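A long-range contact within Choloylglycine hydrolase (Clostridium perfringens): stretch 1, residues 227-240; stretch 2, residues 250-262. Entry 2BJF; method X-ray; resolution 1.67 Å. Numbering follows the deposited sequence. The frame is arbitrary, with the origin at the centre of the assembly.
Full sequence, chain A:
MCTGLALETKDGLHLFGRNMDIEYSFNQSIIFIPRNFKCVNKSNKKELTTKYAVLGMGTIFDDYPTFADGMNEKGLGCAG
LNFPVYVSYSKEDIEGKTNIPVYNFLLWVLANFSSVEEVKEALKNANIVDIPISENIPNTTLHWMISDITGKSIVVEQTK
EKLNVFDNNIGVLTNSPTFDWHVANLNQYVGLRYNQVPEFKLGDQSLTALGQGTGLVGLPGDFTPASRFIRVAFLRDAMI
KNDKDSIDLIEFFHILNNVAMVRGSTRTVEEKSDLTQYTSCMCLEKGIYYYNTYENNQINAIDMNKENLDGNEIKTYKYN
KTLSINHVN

Stretch 1 227-240: SRFIRVAFLRDAMI
Stretch 2, residues 250-262: IEFFHILNNVAMV

Two helices that run in nearly opposite directions often pack by a simple rule: a branched apolar side chain from one fills a hollow between side chains of the other, and polar groups bond where the apolar surface gives out. Choloylglycine hydrolase offers a compact example. At the centre, Ile255 (chi1 -66°, m; chi2 168°, t) is the knob, and Val232, Leu235, Arg236 and Met239 form the hole. Its CA-to-CB bond points sideways, but the end of the side chain comes nearer the partner helix. Ile255 CG2 meets Val232 CG2 at 3.6 Å and Leu235 CB at 4.4 Å, its CG1 lies 3.7 Å from Met239 CE, and its CD1 reaches 4.2 Å from Arg236 CA, so the isoleucine touches backbone as well as side chains. Val232 adopts chi1 p, Leu235 the mt rotamer.

The backbones set up this fit. Residues 227-240 are helical throughout, with phi/psi near -63/-43 and regular i to i+4 hydrogen bonds; the partner helix, already under way at Ile250, runs through Leu256. Their axes approach to 9.8 Å, with 148° between their N-to-C directions, so the register runs in reverse: Met239 lies opposite Glu251 (CA to CA 8.7 Å), Leu235 opposite Ile255 (6.5 Å), and Arg228 opposite Val259 (5.7 Å). The backbones are thus closer at the Arg228 pair than at the Met239 pair, and the long side chain of Met239 (chi t, t, m) spans the wider gap, bringing CE to 3.3 Å from Glu251 OE1. That contact is van der Waals; the carboxylate oxygens of Glu251 (chi1 m, chi2 m) find hydrogen bonds elsewhere in the structure.

Beyond Ile255 the second stretch makes a type I turn from Asn257 to Ala260, then extends through Met261 and Val262. Val259 (phi/psi -110/12, chi1 m) points toward the first helix, its CG1 3.9 Å from Arg228 CB. Arg228 (chi m, t, m) sets its aliphatic portion against Val259, CD 3.4 Å from Val259 O, and its NE lies 4.0 Å from Met261 CE, just past the turn.

The polar edge belongs to Arg231 (chi1 m, chi2 -146°, chi3 m). It donates from NE to Asn258 OD1 at 2.9 Å (146°) and from NH2 to Asn258 O at 3.1 Å (161°), so one guanidinium grips both the side chain and the backbone of a single residue. Asn258, with chi1 t and chi2 -98°, presents OD1 near the guanidinium plane, where the N-H bonds point. The same oxygen lies 3.4 Å from Leu235 CD1, joining the polar edge to the apolar centre.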

# COMPACT_ATOMS: atom_id res chain seq x y z
N SER A 227 -7.52 -2.51 8.38
CA SER A 227 -6.15 -2.00 8.50
C SER A 227 -5.69 -1.94 9.95
O SER A 227 -4.54 -2.28 10.26
CB SER A 227 -6.03 -0.64 7.83
OG SER A 227 -6.24 -0.76 6.43
N ARG A 228 -6.58 -1.51 10.84
CA ARG A 228 -6.27 -1.45 12.27
C ARG A 228 -6.04 -2.85 12.85
O ARG A 228 -5.15 -3.03 13.68
CB ARG A 228 -7.36 -0.70 13.04
CG ARG A 228 -7.37 0.80 12.74
CD ARG A 228 -8.34 1.56 13.63
NE ARG A 228 -9.73 1.41 13.22
CZ ARG A 228 -10.60 0.56 13.77
NH1 ARG A 228 -10.22 -0.24 14.76
NH2 ARG A 228 -11.85 0.52 13.33
N PHE A 229 -6.82 -3.83 12.40
CA PHE A 229 -6.66 -5.22 12.83
C PHE A 229 -5.26 -5.72 12.50
O PHE A 229 -4.58 -6.30 13.35
CB PHE A 229 -7.73 -6.11 12.18
CG PHE A 229 -7.82 -7.50 12.77
CD1 PHE A 229 -8.84 -7.83 13.65
CD2 PHE A 229 -6.89 -8.49 12.43
CE1 PHE A 229 -8.94 -9.11 14.19
CE2 PHE A 229 -6.97 -9.77 12.97
CZ PHE A 229 -8.00 -10.09 13.85
N ILE A 230 -4.82 -5.49 11.26
CA ILE A 230 -3.48 -5.90 10.83
C ILE A 230 -2.40 -5.27 11.70
O ILE A 230 -1.52 -5.96 12.20
CB ILE A 230 -3.24 -5.59 9.32
CG1 ILE A 230 -4.27 -6.31 8.43
CG2 ILE A 230 -1.79 -5.93 8.91
CD1 ILE A 230 -4.32 -7.83 8.57
N ARG A 231 -2.49 -3.95 11.90
CA ARG A 231 -1.48 -3.23 12.67
C ARG A 231 -1.37 -3.73 14.11
O ARG A 231 -0.28 -4.05 14.57
CB ARG A 231 -1.71 -1.72 12.63
CG ARG A 231 -1.46 -1.10 11.25
CD ARG A 231 -0.88 0.32 11.35
NE ARG A 231 -1.74 1.26 12.07
CZ ARG A 231 -2.82 1.85 11.56
NH1 ARG A 231 -3.20 1.61 10.31
NH2 ARG A 231 -3.52 2.70 12.30
N VAL A 232 -2.50 -3.81 14.81
CA VAL A 232 -2.49 -4.24 16.21
C VAL A 232 -2.03 -5.70 16.36
O VAL A 232 -1.32 -6.03 17.31
CB VAL A 232 -3.85 -3.95 16.94
CG1 VAL A 232 -4.99 -4.80 16.38
CG2 VAL A 232 -3.72 -4.13 18.44
N ALA A 233 -2.41 -6.55 15.41
CA ALA A 233 -2.01 -7.96 15.44
C ALA A 233 -0.49 -8.12 15.38
O ALA A 233 0.09 -8.88 16.15
CB ALA A 233 -2.67 -8.73 14.31
N PHE A 234 0.15 -7.39 14.47
CA PHE A 234 1.60 -7.49 14.29
C PHE A 234 2.41 -6.72 15.33
O PHE A 234 3.47 -7.18 15.74
CB PHE A 234 2.00 -7.11 12.86
CG PHE A 234 1.71 -8.19 11.85
CD1 PHE A 234 2.61 -9.23 11.64
CD2 PHE A 234 0.52 -8.18 11.12
CE1 PHE A 234 2.34 -10.24 10.71
CE2 PHE A 234 0.24 -9.18 10.19
CZ PHE A 234 1.15 -10.22 9.99
N LEU A 235 1.90 -5.56 15.77
CA LEU A 235 2.55 -4.82 16.86
C LEU A 235 2.57 -5.63 18.15
O LEU A 235 3.57 -5.63 18.87
CB LEU A 235 1.87 -3.47 17.10
CG LEU A 235 1.97 -2.37 16.03
CD1 LEU A 235 1.19 -1.17 16.50
CD2 LEU A 235 3.40 -1.99 15.72
N ARG A 236 1.47 -6.31 18.43
CA ARG A 236 1.36 -7.20 19.59
C ARG A 236 2.33 -8.37 19.46
O ARG A 236 3.08 -8.67 20.40
CB ARG A 236 -0.08 -7.70 19.74
CG ARG A 236 -0.30 -8.65 20.91
CD ARG A 236 -1.67 -9.28 20.84
NE ARG A 236 -1.93 -10.12 22.01
CZ ARG A 236 -1.66 -11.43 22.08
NH1 ARG A 236 -1.13 -12.06 21.04
NH2 ARG A 236 -1.93 -12.10 23.19
N ASP A 237 2.31 -9.03 18.31
CA ASP A 237 3.19 -10.17 18.04
C ASP A 237 4.66 -9.81 18.22
O ASP A 237 5.42 -10.57 18.84
CB ASP A 237 2.95 -10.72 16.63
CG ASP A 237 3.85 -11.89 16.30
OD1 ASP A 237 3.71 -12.96 16.94
OD2 ASP A 237 4.70 -11.75 15.41
N ALA A 238 5.06 -8.66 17.68
CA ALA A 238 6.45 -8.21 17.75
C ALA A 238 6.92 -7.98 19.18
O ALA A 238 8.05 -8.32 19.53
CB ALA A 238 6.63 -6.94 16.93
N MET A 239 6.04 -7.40 20.00
CA MET A 239 6.39 -7.13 21.39
C MET A 239 6.55 -8.41 22.20
O MET A 239 7.46 -8.52 23.02
CB MET A 239 5.37 -6.20 22.05
CG MET A 239 5.87 -5.59 23.35
SD MET A 239 4.65 -4.54 24.14
CE MET A 239 4.64 -3.13 23.04
N ILE A 240 5.68 -9.39 21.96
CA ILE A 240 5.75 -10.67 22.66
C ILE A 240 7.00 -11.45 22.24
O ILE A 240 7.69 -12.03 23.08
CB ILE A 240 4.46 -11.51 22.46
CG1 ILE A 240 3.26 -10.77 23.05
CG2 ILE A 240 4.61 -12.89 23.09
CD1 ILE A 240 1.91 -11.31 22.61
N ILE A 250 2.04 0.34 30.50
CA ILE A 250 2.18 1.39 29.49
C ILE A 250 2.31 0.84 28.06
O ILE A 250 1.88 1.49 27.11
CB ILE A 250 3.33 2.40 29.84
CG1 ILE A 250 3.13 3.73 29.10
CG2 ILE A 250 4.71 1.80 29.56
CD1 ILE A 250 1.87 4.49 29.48
N GLU A 251 2.86 -0.36 27.93
CA GLU A 251 3.02 -1.01 26.62
C GLU A 251 1.68 -1.25 25.93
O GLU A 251 1.57 -1.13 24.70
CB GLU A 251 3.78 -2.34 26.75
CG GLU A 251 5.21 -2.23 27.30
CD GLU A 251 6.18 -1.48 26.39
OE1 GLU A 251 5.79 -1.05 25.29
OE2 GLU A 251 7.35 -1.34 26.79
N PHE A 252 0.67 -1.59 26.73
CA PHE A 252 -0.70 -1.76 26.26
C PHE A 252 -1.18 -0.50 25.55
O PHE A 252 -1.75 -0.56 24.46
CB PHE A 252 -1.60 -2.10 27.45
CG PHE A 252 -2.99 -2.53 27.08
CD1 PHE A 252 -3.30 -3.89 26.99
CD2 PHE A 252 -4.00 -1.60 26.86
CE1 PHE A 252 -4.59 -4.30 26.66
CE2 PHE A 252 -5.29 -2.00 26.52
CZ PHE A 252 -5.58 -3.36 26.42
N PHE A 253 -0.93 0.65 26.17
CA PHE A 253 -1.34 1.94 25.62
C PHE A 253 -0.55 2.32 24.37
O PHE A 253 -1.10 2.89 23.43
CB PHE A 253 -1.26 3.04 26.69
CG PHE A 253 -2.36 2.94 27.72
CD1 PHE A 253 -3.51 3.73 27.60
CD2 PHE A 253 -2.25 2.06 28.79
CE1 PHE A 253 -4.53 3.64 28.54
CE2 PHE A 253 -3.27 1.97 29.74
CZ PHE A 253 -4.41 2.76 29.61
N HIS A 254 0.74 1.99 24.35
CA HIS A 254 1.57 2.23 23.17
C HIS A 254 1.05 1.49 21.94
O HIS A 254 1.01 2.06 20.84
CB HIS A 254 3.04 1.87 23.43
CG HIS A 254 3.77 2.90 24.23
ND1 HIS A 254 4.11 4.13 23.72
CD2 HIS A 254 4.22 2.89 25.51
CE1 HIS A 254 4.74 4.84 24.64
NE2 HIS A 254 4.83 4.10 25.74
N ILE A 255 0.64 0.24 22.13
CA ILE A 255 0.07 -0.56 21.04
C ILE A 255 -1.21 0.08 20.51
O ILE A 255 -1.35 0.32 19.30
CB ILE A 255 -0.18 -2.03 21.46
CG1 ILE A 255 1.15 -2.74 21.74
CG2 ILE A 255 -0.95 -2.78 20.38
CD1 ILE A 255 1.01 -4.10 22.43
N LEU A 256 -2.14 0.39 21.41
CA LEU A 256 -3.43 0.96 21.00
C LEU A 256 -3.35 2.38 20.45
O LEU A 256 -4.16 2.77 19.61
CB LEU A 256 -4.46 0.86 22.13
CG LEU A 256 -5.02 -0.54 22.43
CD1 LEU A 256 -6.10 -0.46 23.49
CD2 LEU A 256 -5.58 -1.21 21.18
N ASN A 257 -2.36 3.15 20.90
CA ASN A 257 -2.12 4.50 20.37
C ASN A 257 -1.90 4.49 18.85
O ASN A 257 -2.30 5.43 18.16
CB ASN A 257 -0.91 5.17 21.05
CG ASN A 257 -1.21 5.69 22.46
OD1 ASN A 257 -0.31 6.18 23.13
ND2 ASN A 257 -2.46 5.59 22.90
N ASN A 258 -1.28 3.43 18.36
CA ASN A 258 -0.96 3.31 16.94
C ASN A 258 -2.20 3.22 16.05
O ASN A 258 -2.16 3.61 14.88
CB ASN A 258 -0.05 2.11 16.69
CG ASN A 258 0.36 1.97 15.24
OD1 ASN A 258 -0.23 1.19 14.49
ND2 ASN A 258 1.35 2.75 14.83
N VAL A 259 -3.29 2.71 16.61
CA VAL A 259 -4.55 2.57 15.86
C VAL A 259 -5.64 3.53 16.34
O VAL A 259 -6.80 3.41 15.96
CB VAL A 259 -5.06 1.10 15.87
CG1 VAL A 259 -4.16 0.21 15.03
CG2 VAL A 259 -5.19 0.56 17.30
N ALA A 260 -5.24 4.51 17.16
CA ALA A 260 -6.16 5.52 17.66
C ALA A 260 -6.52 6.55 16.59
O ALA A 260 -5.66 6.97 15.81
CB ALA A 260 -5.57 6.21 18.89
N MET A 261 -7.79 6.94 16.54
CA MET A 261 -8.26 7.95 15.61
C MET A 261 -7.96 9.36 16.12
O MET A 261 -8.06 9.62 17.33
CB MET A 261 -9.75 7.80 15.33
CG MET A 261 -10.11 6.53 14.58
SD MET A 261 -11.88 6.33 14.38
CE MET A 261 -11.95 4.67 13.71
N VAL A 262 -7.60 10.25 15.20
CA VAL A 262 -7.16 11.61 15.50
C VAL A 262 -8.16 12.61 14.92
O VAL A 262 -8.59 12.47 13.77
CB VAL A 262 -5.74 11.88 14.93
CG1 VAL A 262 -5.24 13.26 15.32
CG2 VAL A 262 -4.76 10.80 15.39